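Local structure of biofilm-associated surface protein (Staphylococcus aureus, 7C7U) at residues A89-S92 against P97-F100; D123-G128 against Y135-G140; A217-N222 against G227-D232; Y255-D260 against V327-N332; P436-I441 against Y496-D501. The protein is a calcium-binding, cell wall-anchored surface protein that probably promotes staphylococcal adhesion and biofilm formation through switchable amyloid-like assembly. One frame throughout, in Å; residues are numbered along the deposited sequence.

Overall arrangement
The five contacts follow one another along the chain, each closing before the next opens. Contacts 1 and 2 sit in the N-terminal beta region, their centres about 6 Å apart, and share one sheet in which strands 84-90 and 133-144 are neighbours. Contacts 3 and 4, centres about 10 Å apart, meet at strand 323-331, which pairs with strand 228-237; contact 4 then reaches across to a second sheet. About 33 Å separates the centres of contacts 1 and 3. Contact 5 lies in a later beta domain, its centre about 62 Å from that of contact 1. The chain is thus built of successive beta regions, with a calcium cluster beginning at Asp389 ahead of the last contact.

Contact 1 of 5, residues A89-S92 against P97-F100; sequences ANPS and PVEF
Val98 meets Ala89 through its backbone and Pro91 through its side chain. The two backbones form an antiparallel hydrogen-bonded pair: Val98 N gives a nearly straight bond to Ala89 O (2.8 Å, 175° at the hydrogen), and Ala89 N returns one to Val98 O at 3.1 Å. From Val98 CB, which stands 4.0 Å from Ala89 O, the side chain forks. CG1 lies anti to the backbone N (chi1 175°), and this turns CG2 toward the proline, where it touches Pro91 CG at 3.5 Å and, more loosely, Pro91 CD. The valine branch and the proline ring cross at about a right angle, a branched methyl and a compact ring whose apolar surfaces meet closely. Ala89 is small enough for the Phe100 ring to come alongside, its CE1 4.3 Å from Ala89 CB, while Ala89 N lies at the ring edge. At the turn end Asn90 OD1 rests against Pro97 CD at 3.6 Å; the proline nitrogen has no hydrogen to offer, so this is packing alone. The pair belongs to the beta hairpin of strands 84-90 and 98-104, with strand 113-117 touching Val98 and Phe100 through Val116, and strand 133-144 running beside Asn90.

Contact 2 of 5, residues D123-G128 against Y135-G140; sequences DGLFGG and YTAKNG
Leu125 is the first residue of 123-128 to touch strand 133-144: its CD2 methyl rests 4.3 Å from Ala137 CB, a light apolar contact at the point where the chain turns a corner. Phe126 follows and reaches farther, with Leu125 CB over the centre of one face of its ring. With CG anti to its carbonyl carbon (chi1 -63°), the ring is carried along the strand, sliding past Tyr135 in the opposite direction. Its CD1 comes to 3.6 Å from Tyr135 CB, and CE1 goes on to Ala137, 4.1 Å from CB. Ala137 suits this place because its single methyl can meet both Leu125 and Phe126. Gly127 comes next, over a face of the Tyr135 ring: its CA is 3.9 Å from the ring centroid and only 19° off the normal, a clear CH-pi contact, with Gly127 N above the same ring. Glycine fits because, at its positive phi of 118°, a CB would jam against the preceding carbonyl oxygen. Gly127 N also donates to Ser92 OG, linking the loop to the turn of the hairpin of strands 84-90 and 98-104. With no hydrogen bond between the segments, a connecting loop packs here against a strand through side chains and the Gly127 backbone. Leu125 and Phe126 also touch Ile72 on strand 70-76, and Leu125 touches Leu57 on strand 52-61, placing the loop in the interior of this curled beta sheet.

Contact 3 of 5, residues A217-N222 against G227-D232; sequences ATYNEN and GGILID
The Tyr219 ring has Glu221 N above one face, offset toward the rim, and the Ile229 CD1 methyl at its edge, near the ring plane. Gly228 O approaches the ring obliquely, 3.3 Å from CD1 of Tyr219. Tyr219 CG lies anti to the backbone N (chi1 168°), which sends the ring along the hairpin toward Gly227 and Gly228. Gly227 suits the aromatic neighbour: a CB there would collide with Tyr219 OH, and the positive phi also disfavours any side chain. A second flat group, the Asn220 amide, turns back on its own chain. Asn220 OD1 takes the backbone N of Asn222 at 2.7 Å, in the carbonyl plane, forming an Asx turn where the strand ends; a weak bond from Asn222 ND2 joins it.

Between the strands, Thr218 and Leu230 form one hydrogen-bonded pair and Asn220 and Gly228 the next. Asn220 N to Gly228 O is the straighter bond of its pair, 173° at the hydrogen, whereas Gly228 N to Asn220 O bends to 142°. On the face of Thr218 and Asn220, Leu230 of the partner strand touches both, its CD1 4.1 Å from Asn220 CB and its CB 3.8 Å from Thr218 OG1.

A water bonds to Thr218 OG1 at 2.9 Å and lies close to Leu230 O and Asp232 OD2. Asp232 also forms a salt bridge to Arg326 on strand 323-331. The chemistry is therefore divided: backbone bonds set the register, apolar groups fill the Tyr219 and Ile229 face, and the polar groups beside Leu230 are probably linked through a water, its bond to Asp232 OD2 weak.

Contact 4 of 5, residues Y255-D260 against V327-N332; sequences YQIDKD and VVLKLN
Ile257 and Leu329 meet because their first torsions swing both side chains into the space between the strands. Ile257 CG1 (chi1 -49°) and Leu329 CG (chi1 -40°) each lie anti to the carbonyl carbon of their own residue; this puts Ile257 CG2 anti to the backbone N, from where it reaches Leu329. The second torsion of Ile257, -64°, then folds CD1 round toward strand 323-331. This is face-to-face packing of two beta sheets, as in a sandwich: strand 252-257 belongs to a four-stranded antiparallel sheet and strand 323-331 to a five-stranded one. The backbones stay well apart, with CA atoms of Ile257 and Leu329 9.0 Å from each other, so no hydrogen bond links the segments and the closest contacts across the gap are between methyl groups.

The two side chains slide past each other in opposite directions. Ile257 CG2 rests on Leu329 CD1 at 3.8 Å, and the Ile257 CD1 methyl meets Leu329 CD2. Branched aliphatic residues suit such a seam because each offers two methyls that can interlock. Ile231, on strand 228-237, joins the same core and touches both Ile257 and Leu329. Beyond the strand, Asp258 OD1 accepts from Asp260 N with its anti lone pair (2.9 Å), an Asx turn at the short 3-10 segment. Val327, two residues before Leu329 and on the same face, adds a lighter touch, its CG1 lying 4.2 Å from Ile257 CD1.

Contact 5 of 5, residues P436-I441 against Y496-D501; sequences PQAADI and YTIAID
Pro436 presses hard on Ile500: its CB is only 3.4 Å from Ile500 CG1, tighter than usual for two carbons. Ile500 CD1 also lies close, 3.8 Å from the same proline CB, and the two side chains slide past each other in opposite directions. The proline CG stands 3.5 Å from Ile498 O. A proline suits this place because its compact ring can lie against a strand without an N-H that would want a partner.

Two residues along, the packing slackens. Ile498 CG2 sits between its backbone N and carbonyl carbon, since CG1 has gone anti to the N (chi1 174°), and from there it reaches Ala438 CB at 4.1 Å. Ala438 is partly exposed, and Gln437 turns its side chain away to the exposed side, near Asn511.

Strands 437-442 and 494-501 belong to one mixed sheet without being neighbours in it, and their side chains meet across the domain interior, where Phe484 and Ala463 touch both isoleucines. The Pro436 side chain is about 8 Å from a bound calcium ion. With no hydrogen bond between the segments, cohesion here is hydrophobic and depends on shape, while Pro436 O is satisfied by Asn511 ND2.

Contact 1 of 5, residues A89-S92 against P97-F100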
# COMPACT_ATOMS: atom_id res chain seq x y z
N ALA A 89 -21.16 15.90 -13.84
CA ALA A 89 -21.66 15.03 -14.89
C ALA A 89 -23.15 14.81 -14.65
O ALA A 89 -23.65 14.96 -13.54
CB ALA A 89 -20.92 13.68 -14.90
N ASN A 90 -23.84 14.42 -15.72
CA ASN A 90 -25.25 14.06 -15.63
C ASN A 90 -25.39 12.62 -15.17
O ASN A 90 -24.75 11.73 -15.73
CB ASN A 90 -25.93 14.19 -17.00
CG ASN A 90 -26.01 15.61 -17.47
OD1 ASN A 90 -25.76 16.54 -16.71
ND2 ASN A 90 -26.39 15.79 -18.73
N PRO A 91 -26.24 12.34 -14.18
CA PRO A 91 -26.51 10.94 -13.84
C PRO A 91 -27.13 10.23 -15.03
O PRO A 91 -27.66 10.86 -15.95
CB PRO A 91 -27.48 11.04 -12.66
CG PRO A 91 -27.32 12.43 -12.14
CD PRO A 91 -27.01 13.27 -13.34
N SER A 92 -27.00 8.91 -15.04
CA SER A 92 -27.51 8.12 -16.15
C SER A 92 -29.01 8.32 -16.27
O SER A 92 -29.73 8.23 -15.28
CB SER A 92 -27.20 6.64 -15.94
OG SER A 92 -27.65 6.19 -14.67
N PRO A 97 -26.95 18.14 -14.08
CA PRO A 97 -25.63 17.75 -13.55
C PRO A 97 -25.62 17.59 -12.03
O PRO A 97 -26.38 18.23 -11.30
CB PRO A 97 -24.71 18.89 -13.99
CG PRO A 97 -25.63 20.03 -14.33
CD PRO A 97 -26.87 19.39 -14.86
N VAL A 98 -24.74 16.69 -11.58
CA VAL A 98 -24.37 16.55 -10.18
C VAL A 98 -22.89 16.88 -10.04
O VAL A 98 -22.08 16.47 -10.89
CB VAL A 98 -24.66 15.12 -9.67
CG1 VAL A 98 -24.18 14.94 -8.24
CG2 VAL A 98 -26.16 14.81 -9.79
N GLU A 99 -22.54 17.58 -8.97
CA GLU A 99 -21.20 18.12 -8.80
C GLU A 99 -20.36 17.20 -7.94
O GLU A 99 -20.83 16.65 -6.94
CB GLU A 99 -21.28 19.51 -8.16
CG GLU A 99 -20.09 20.41 -8.45
CD GLU A 99 -20.23 21.79 -7.83
OE1 GLU A 99 -19.25 22.26 -7.20
OE2 GLU A 99 -21.31 22.40 -7.96
N PHE A 100 -19.11 17.01 -8.35
CA PHE A 100 -18.14 16.30 -7.53
C PHE A 100 -17.59 17.24 -6.46
O PHE A 100 -17.56 18.46 -6.64
CB PHE A 100 -16.99 15.76 -8.39
CG PHE A 100 -17.39 14.68 -9.38
CD1 PHE A 100 -18.35 14.91 -10.36
CD2 PHE A 100 -16.72 13.46 -9.39
CE1 PHE A 100 -18.68 13.93 -11.28
CE2 PHE A 100 -17.05 12.47 -10.32
CZ PHE A 100 -18.03 12.72 -11.27

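Contact 2 of 5, residues D123-G128 against Y135-G140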
# COMPACT_ATOMS: atom_id res chain seq x y z
N ASP A 123 -28.63 10.97 -4.95
CA ASP A 123 -27.91 12.11 -5.52
C ASP A 123 -26.56 11.68 -6.11
O ASP A 123 -25.55 12.38 -6.02
CB ASP A 123 -27.72 13.22 -4.49
CG ASP A 123 -27.22 14.51 -5.10
OD1 ASP A 123 -27.80 14.96 -6.11
OD2 ASP A 123 -26.23 15.07 -4.57
N GLY A 124 -26.55 10.51 -6.74
CA GLY A 124 -25.34 10.02 -7.36
C GLY A 124 -25.39 9.95 -8.86
O GLY A 124 -26.09 10.74 -9.51
N LEU A 125 -24.67 9.00 -9.45
CA LEU A 125 -24.52 9.01 -10.90
C LEU A 125 -25.19 7.84 -11.62
O LEU A 125 -25.53 7.99 -12.79
CB LEU A 125 -23.03 9.04 -11.28
CG LEU A 125 -22.32 10.39 -11.13
CD1 LEU A 125 -20.89 10.33 -11.68
CD2 LEU A 125 -23.09 11.50 -11.82
N PHE A 126 -25.40 6.70 -10.97
CA PHE A 126 -25.82 5.51 -11.69
C PHE A 126 -27.12 4.95 -11.13
O PHE A 126 -27.33 4.92 -9.91
CB PHE A 126 -24.72 4.45 -11.66
CG PHE A 126 -23.45 4.88 -12.34
CD1 PHE A 126 -23.44 5.22 -13.68
CD2 PHE A 126 -22.26 4.95 -11.64
CE1 PHE A 126 -22.28 5.62 -14.32
CE2 PHE A 126 -21.10 5.34 -12.27
CZ PHE A 126 -21.11 5.68 -13.61
N GLY A 127 -27.98 4.49 -12.04
CA GLY A 127 -29.21 3.82 -11.70
C GLY A 127 -30.42 4.58 -12.21
O GLY A 127 -30.29 5.45 -13.08
N GLY A 128 -31.61 4.26 -11.68
CA GLY A 128 -32.81 5.01 -11.98
C GLY A 128 -33.07 6.07 -10.93
O GLY A 128 -32.38 6.16 -9.92
N TYR A 135 -24.90 1.51 -17.34
CA TYR A 135 -25.25 2.91 -17.20
C TYR A 135 -24.10 3.79 -17.65
O TYR A 135 -22.93 3.46 -17.43
CB TYR A 135 -25.63 3.24 -15.76
CG TYR A 135 -26.93 2.61 -15.34
CD1 TYR A 135 -28.12 2.94 -15.97
CD2 TYR A 135 -26.96 1.66 -14.34
CE1 TYR A 135 -29.32 2.35 -15.60
CE2 TYR A 135 -28.15 1.07 -13.96
CZ TYR A 135 -29.32 1.42 -14.59
OH TYR A 135 -30.50 0.83 -14.20
N THR A 136 -24.44 4.91 -18.27
CA THR A 136 -23.46 5.91 -18.67
C THR A 136 -23.91 7.23 -18.07
O THR A 136 -25.06 7.64 -18.27
CB THR A 136 -23.35 6.05 -20.19
OG1 THR A 136 -22.88 4.81 -20.74
CG2 THR A 136 -22.37 7.16 -20.55
N ALA A 137 -23.03 7.86 -17.30
CA ALA A 137 -23.20 9.26 -16.93
C ALA A 137 -22.58 10.11 -18.03
O ALA A 137 -21.39 9.95 -18.35
CB ALA A 137 -22.55 9.55 -15.57
N LYS A 138 -23.37 10.97 -18.64
CA LYS A 138 -22.91 11.72 -19.80
C LYS A 138 -22.67 13.18 -19.45
O LYS A 138 -23.00 13.65 -18.36
CB LYS A 138 -23.91 11.62 -20.96
CG LYS A 138 -24.29 10.22 -21.36
CD LYS A 138 -25.24 10.25 -22.55
CE LYS A 138 -25.45 8.85 -23.12
NZ LYS A 138 -26.67 8.81 -23.97
N ASN A 139 -22.09 13.88 -20.42
CA ASN A 139 -21.84 15.31 -20.33
C ASN A 139 -20.96 15.66 -19.15
O ASN A 139 -21.16 16.70 -18.51
CB ASN A 139 -23.15 16.11 -20.27
CG ASN A 139 -22.99 17.51 -20.80
OD1 ASN A 139 -22.48 17.71 -21.89
ND2 ASN A 139 -23.42 18.49 -20.02
N GLY A 140 -20.02 14.79 -18.82
CA GLY A 140 -19.05 15.10 -17.79
C GLY A 140 -18.18 16.26 -18.24
O GLY A 140 -17.81 16.37 -19.41

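Contact 3 of 5, residues A217-N222 against G227-D232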
# COMPACT_ATOMS: atom_id res chain seq x y z
N ALA A 217 -4.06 -1.76 -13.84
CA ALA A 217 -2.77 -2.41 -13.66
C ALA A 217 -2.55 -2.57 -12.17
O ALA A 217 -2.69 -1.60 -11.42
CB ALA A 217 -1.63 -1.59 -14.29
N THR A 218 -2.26 -3.79 -11.74
CA THR A 218 -2.15 -4.11 -10.32
C THR A 218 -0.94 -5.00 -10.08
O THR A 218 -0.38 -5.58 -11.01
CB THR A 218 -3.41 -4.81 -9.79
OG1 THR A 218 -3.71 -5.95 -10.59
CG2 THR A 218 -4.61 -3.87 -9.77
N TYR A 219 -0.57 -5.15 -8.81
CA TYR A 219 0.48 -6.06 -8.41
C TYR A 219 -0.13 -7.29 -7.75
O TYR A 219 -1.06 -7.17 -6.95
CB TYR A 219 1.46 -5.37 -7.44
CG TYR A 219 2.40 -6.32 -6.75
CD1 TYR A 219 3.41 -6.97 -7.46
CD2 TYR A 219 2.28 -6.57 -5.40
CE1 TYR A 219 4.27 -7.84 -6.83
CE2 TYR A 219 3.13 -7.45 -4.75
CZ TYR A 219 4.12 -8.08 -5.48
OH TYR A 219 4.98 -8.94 -4.85
N ASN A 220 0.37 -8.47 -8.10
CA ASN A 220 -0.10 -9.72 -7.50
C ASN A 220 1.11 -10.54 -7.07
O ASN A 220 1.87 -11.03 -7.91
CB ASN A 220 -1.01 -10.50 -8.45
CG ASN A 220 -1.67 -11.70 -7.77
OD1 ASN A 220 -1.00 -12.53 -7.17
ND2 ASN A 220 -3.00 -11.79 -7.87
N GLU A 221 1.25 -10.73 -5.75
CA GLU A 221 2.41 -11.44 -5.21
C GLU A 221 2.41 -12.92 -5.56
O GLU A 221 3.47 -13.55 -5.49
CB GLU A 221 2.44 -11.28 -3.69
CG GLU A 221 1.23 -11.88 -2.98
CD GLU A 221 0.09 -10.89 -2.78
OE1 GLU A 221 -0.11 -9.98 -3.64
OE2 GLU A 221 -0.62 -11.00 -1.76
N ASN A 222 1.26 -13.48 -5.94
CA ASN A 222 1.17 -14.91 -6.23
C ASN A 222 1.66 -15.27 -7.63
O ASN A 222 1.76 -16.47 -7.93
CB ASN A 222 -0.28 -15.38 -6.07
CG ASN A 222 -0.87 -15.01 -4.72
OD1 ASN A 222 -0.38 -15.45 -3.67
ND2 ASN A 222 -1.89 -14.16 -4.73
N GLY A 227 6.33 -12.54 -7.84
CA GLY A 227 5.15 -11.72 -8.03
C GLY A 227 5.01 -11.29 -9.48
O GLY A 227 5.83 -11.61 -10.35
N GLY A 228 3.94 -10.55 -9.74
CA GLY A 228 3.72 -10.11 -11.11
C GLY A 228 2.84 -8.88 -11.18
O GLY A 228 2.28 -8.42 -10.19
N ILE A 229 2.77 -8.33 -12.39
CA ILE A 229 1.92 -7.19 -12.68
C ILE A 229 0.83 -7.69 -13.61
O ILE A 229 1.12 -8.35 -14.61
CB ILE A 229 2.72 -6.03 -13.31
CG1 ILE A 229 3.86 -5.57 -12.36
CG2 ILE A 229 1.80 -4.85 -13.64
CD1 ILE A 229 3.33 -4.98 -11.09
N LEU A 230 -0.43 -7.43 -13.24
CA LEU A 230 -1.57 -7.80 -14.06
C LEU A 230 -2.12 -6.56 -14.74
O LEU A 230 -2.43 -5.58 -14.07
CB LEU A 230 -2.67 -8.45 -13.23
CG LEU A 230 -2.30 -9.63 -12.32
CD1 LEU A 230 -3.54 -10.13 -11.62
CD2 LEU A 230 -1.67 -10.75 -13.13
N ILE A 231 -2.26 -6.61 -16.06
CA ILE A 231 -2.75 -5.47 -16.83
C ILE A 231 -4.05 -5.95 -17.46
O ILE A 231 -4.01 -6.73 -18.41
CB ILE A 231 -1.74 -5.03 -17.88
CG1 ILE A 231 -0.42 -4.63 -17.19
CG2 ILE A 231 -2.29 -3.86 -18.73
CD1 ILE A 231 0.76 -4.98 -18.02
N ASP A 232 -5.19 -5.55 -16.89
CA ASP A 232 -6.50 -6.07 -17.31
C ASP A 232 -7.25 -5.01 -18.10
O ASP A 232 -7.59 -3.96 -17.55
CB ASP A 232 -7.36 -6.48 -16.11
CG ASP A 232 -6.76 -7.63 -15.31
OD1 ASP A 232 -6.03 -8.46 -15.88
OD2 ASP A 232 -7.04 -7.70 -14.10
O HOH W 1 -5.38 -5.56 -12.88

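Contact 4 of 5, residues Y255-D260 against V327-N332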
# COMPACT_ATOMS: atom_id res chain seq x y z
N TYR A 255 -0.52 -4.50 -27.66
CA TYR A 255 -0.30 -4.12 -26.27
C TYR A 255 1.00 -3.33 -26.17
O TYR A 255 1.93 -3.53 -26.95
CB TYR A 255 -0.30 -5.38 -25.34
CG TYR A 255 0.49 -6.52 -25.93
CD1 TYR A 255 1.85 -6.66 -25.66
CD2 TYR A 255 -0.10 -7.42 -26.81
CE1 TYR A 255 2.59 -7.68 -26.23
CE2 TYR A 255 0.63 -8.44 -27.40
CZ TYR A 255 1.98 -8.56 -27.11
OH TYR A 255 2.71 -9.58 -27.70
N GLN A 256 1.02 -2.37 -25.24
CA GLN A 256 2.19 -1.53 -24.99
C GLN A 256 2.54 -1.66 -23.51
O GLN A 256 1.72 -1.35 -22.65
CB GLN A 256 1.91 -0.07 -25.37
CG GLN A 256 1.46 0.11 -26.86
CD GLN A 256 1.47 1.57 -27.33
OE1 GLN A 256 1.39 2.49 -26.52
NE2 GLN A 256 1.56 1.78 -28.65
N ILE A 257 3.76 -2.11 -23.22
CA ILE A 257 4.24 -2.27 -21.85
C ILE A 257 5.27 -1.18 -21.58
O ILE A 257 6.20 -1.00 -22.38
CB ILE A 257 4.82 -3.68 -21.61
CG1 ILE A 257 3.88 -4.77 -22.13
CG2 ILE A 257 5.17 -3.93 -20.10
CD1 ILE A 257 2.53 -4.82 -21.40
N ASP A 258 5.10 -0.44 -20.49
CA ASP A 258 6.01 0.65 -20.15
C ASP A 258 7.46 0.19 -20.22
O ASP A 258 7.85 -0.79 -19.57
CB ASP A 258 5.69 1.16 -18.74
CG ASP A 258 6.35 2.49 -18.43
OD1 ASP A 258 7.59 2.58 -18.54
OD2 ASP A 258 5.64 3.44 -18.08
N LYS A 259 8.25 0.88 -21.04
CA LYS A 259 9.65 0.52 -21.26
C LYS A 259 10.47 0.45 -19.95
O LYS A 259 11.40 -0.35 -19.85
CB LYS A 259 10.28 1.51 -22.24
CG LYS A 259 10.34 2.93 -21.74
CD LYS A 259 10.90 3.86 -22.82
CE LYS A 259 11.07 5.28 -22.29
NZ LYS A 259 12.03 5.27 -21.13
N ASP A 260 10.14 1.26 -18.95
CA ASP A 260 10.92 1.21 -17.71
C ASP A 260 10.68 -0.04 -16.88
O ASP A 260 11.45 -0.30 -15.96
CB ASP A 260 10.64 2.44 -16.84
CG ASP A 260 11.18 3.71 -17.45
OD1 ASP A 260 12.12 3.61 -18.25
OD2 ASP A 260 10.67 4.80 -17.12
N VAL A 327 -3.17 -9.20 -19.53
CA VAL A 327 -1.75 -9.38 -19.81
C VAL A 327 -1.04 -9.55 -18.48
O VAL A 327 -1.27 -8.77 -17.55
CB VAL A 327 -1.17 -8.21 -20.61
CG1 VAL A 327 0.34 -8.39 -20.81
CG2 VAL A 327 -1.87 -8.12 -21.98
N VAL A 328 -0.16 -10.55 -18.38
CA VAL A 328 0.56 -10.85 -17.14
C VAL A 328 2.05 -10.60 -17.36
O VAL A 328 2.65 -11.17 -18.28
CB VAL A 328 0.32 -12.30 -16.69
CG1 VAL A 328 1.11 -12.59 -15.36
CG2 VAL A 328 -1.17 -12.56 -16.50
N LEU A 329 2.64 -9.78 -16.50
CA LEU A 329 4.08 -9.53 -16.51
C LEU A 329 4.65 -10.25 -15.29
O LEU A 329 4.36 -9.87 -14.16
CB LEU A 329 4.39 -8.04 -16.44
CG LEU A 329 3.56 -7.04 -17.22
CD1 LEU A 329 4.07 -5.67 -16.85
CD2 LEU A 329 3.65 -7.31 -18.73
N LYS A 330 5.45 -11.29 -15.54
CA LYS A 330 6.10 -12.03 -14.47
C LYS A 330 7.40 -11.33 -14.09
O LYS A 330 8.29 -11.16 -14.93
CB LYS A 330 6.36 -13.47 -14.91
CG LYS A 330 5.12 -14.34 -14.92
CD LYS A 330 5.47 -15.83 -14.99
CE LYS A 330 4.21 -16.69 -14.82
NZ LYS A 330 4.45 -18.15 -14.97
N LEU A 331 7.50 -10.89 -12.84
CA LEU A 331 8.72 -10.22 -12.39
C LEU A 331 9.87 -11.21 -12.26
O LEU A 331 9.68 -12.40 -12.00
CB LEU A 331 8.49 -9.52 -11.05
CG LEU A 331 7.46 -8.40 -11.10
CD1 LEU A 331 7.20 -7.85 -9.72
CD2 LEU A 331 7.90 -7.30 -12.08
N ASN A 332 11.09 -10.70 -12.44
CA ASN A 332 12.29 -11.50 -12.28
C ASN A 332 13.01 -11.23 -10.96
O ASN A 332 14.07 -11.81 -10.72
CB ASN A 332 13.25 -11.28 -13.47
CG ASN A 332 13.71 -9.84 -13.62
OD1 ASN A 332 13.67 -9.06 -12.69
ND2 ASN A 332 14.14 -9.49 -14.84

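Contact 5 of 5, residues P436-I441 against Y496-D501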
# COMPACT_ATOMS: atom_id res chain seq x y z
N PRO A 436 14.32 -5.78 22.50
CA PRO A 436 13.90 -6.25 23.82
C PRO A 436 14.69 -5.55 24.92
O PRO A 436 15.82 -5.12 24.71
CB PRO A 436 14.21 -7.75 23.78
CG PRO A 436 15.31 -7.90 22.79
CD PRO A 436 15.11 -6.79 21.77
N GLN A 437 14.07 -5.42 26.09
CA GLN A 437 14.70 -4.83 27.27
C GLN A 437 14.46 -5.74 28.47
O GLN A 437 13.35 -6.24 28.67
CB GLN A 437 14.15 -3.42 27.58
CG GLN A 437 14.17 -2.42 26.40
CD GLN A 437 15.58 -1.97 26.07
OE1 GLN A 437 16.47 -2.08 26.90
NE2 GLN A 437 15.78 -1.45 24.85
N ALA A 438 15.49 -5.97 29.27
CA ALA A 438 15.36 -6.83 30.44
C ALA A 438 16.25 -6.27 31.54
O ALA A 438 17.41 -5.96 31.29
CB ALA A 438 15.76 -8.28 30.10
N ALA A 439 15.68 -6.12 32.74
CA ALA A 439 16.46 -5.69 33.89
C ALA A 439 17.48 -6.76 34.28
O ALA A 439 17.23 -7.96 34.12
CB ALA A 439 15.54 -5.42 35.09
N ASP A 440 18.64 -6.30 34.76
CA ASP A 440 19.62 -7.21 35.34
C ASP A 440 19.00 -7.98 36.51
O ASP A 440 18.11 -7.47 37.21
CB ASP A 440 20.87 -6.46 35.81
CG ASP A 440 21.63 -5.78 34.68
OD1 ASP A 440 21.44 -6.13 33.49
OD2 ASP A 440 22.48 -4.91 34.99
N ILE A 441 19.45 -9.22 36.72
CA ILE A 441 19.00 -10.04 37.84
C ILE A 441 20.22 -10.61 38.58
O ILE A 441 21.36 -10.39 38.17
CB ILE A 441 18.05 -11.17 37.40
CG1 ILE A 441 18.75 -12.11 36.42
CG2 ILE A 441 16.75 -10.61 36.79
CD1 ILE A 441 18.00 -13.42 36.26
N TYR A 496 24.08 -12.37 29.48
CA TYR A 496 23.08 -13.19 28.83
C TYR A 496 22.39 -12.41 27.72
O TYR A 496 22.36 -11.18 27.74
CB TYR A 496 22.04 -13.68 29.85
CG TYR A 496 22.56 -14.75 30.77
CD1 TYR A 496 23.53 -14.45 31.74
CD2 TYR A 496 22.11 -16.05 30.68
CE1 TYR A 496 24.03 -15.45 32.60
CE2 TYR A 496 22.59 -17.05 31.53
CZ TYR A 496 23.56 -16.74 32.48
OH TYR A 496 24.03 -17.73 33.30
N THR A 497 21.84 -13.14 26.75
CA THR A 497 21.04 -12.57 25.68
C THR A 497 19.56 -12.82 25.95
O THR A 497 19.18 -13.94 26.29
CB THR A 497 21.41 -13.17 24.32
OG1 THR A 497 22.81 -13.00 24.08
CG2 THR A 497 20.60 -12.52 23.19
N ILE A 498 18.74 -11.78 25.79
CA ILE A 498 17.30 -11.93 25.72
C ILE A 498 16.93 -11.80 24.25
O ILE A 498 17.13 -10.74 23.64
CB ILE A 498 16.55 -10.92 26.60
CG1 ILE A 498 15.03 -11.03 26.38
CG2 ILE A 498 17.05 -9.48 26.43
CD1 ILE A 498 14.47 -12.41 26.79
N ALA A 499 16.43 -12.89 23.67
CA ALA A 499 16.14 -12.97 22.24
C ALA A 499 14.65 -13.15 22.03
O ALA A 499 14.03 -14.01 22.68
CB ALA A 499 16.90 -14.13 21.58
N ILE A 500 14.08 -12.35 21.12
CA ILE A 500 12.66 -12.36 20.79
C ILE A 500 12.51 -12.95 19.39
O ILE A 500 12.93 -12.34 18.39
CB ILE A 500 12.05 -10.96 20.87
CG1 ILE A 500 12.51 -10.24 22.14
CG2 ILE A 500 10.53 -11.05 20.86
CD1 ILE A 500 12.07 -10.88 23.43
N ASP A 501 11.87 -14.12 19.32
CA ASP A 501 11.83 -14.95 18.12
C ASP A 501 10.44 -14.85 17.50
O ASP A 501 9.44 -15.19 18.14
CB ASP A 501 12.18 -16.39 18.48
CG ASP A 501 12.26 -17.32 17.27
OD1 ASP A 501 11.70 -17.02 16.20
OD2 ASP A 501 12.89 -18.39 17.41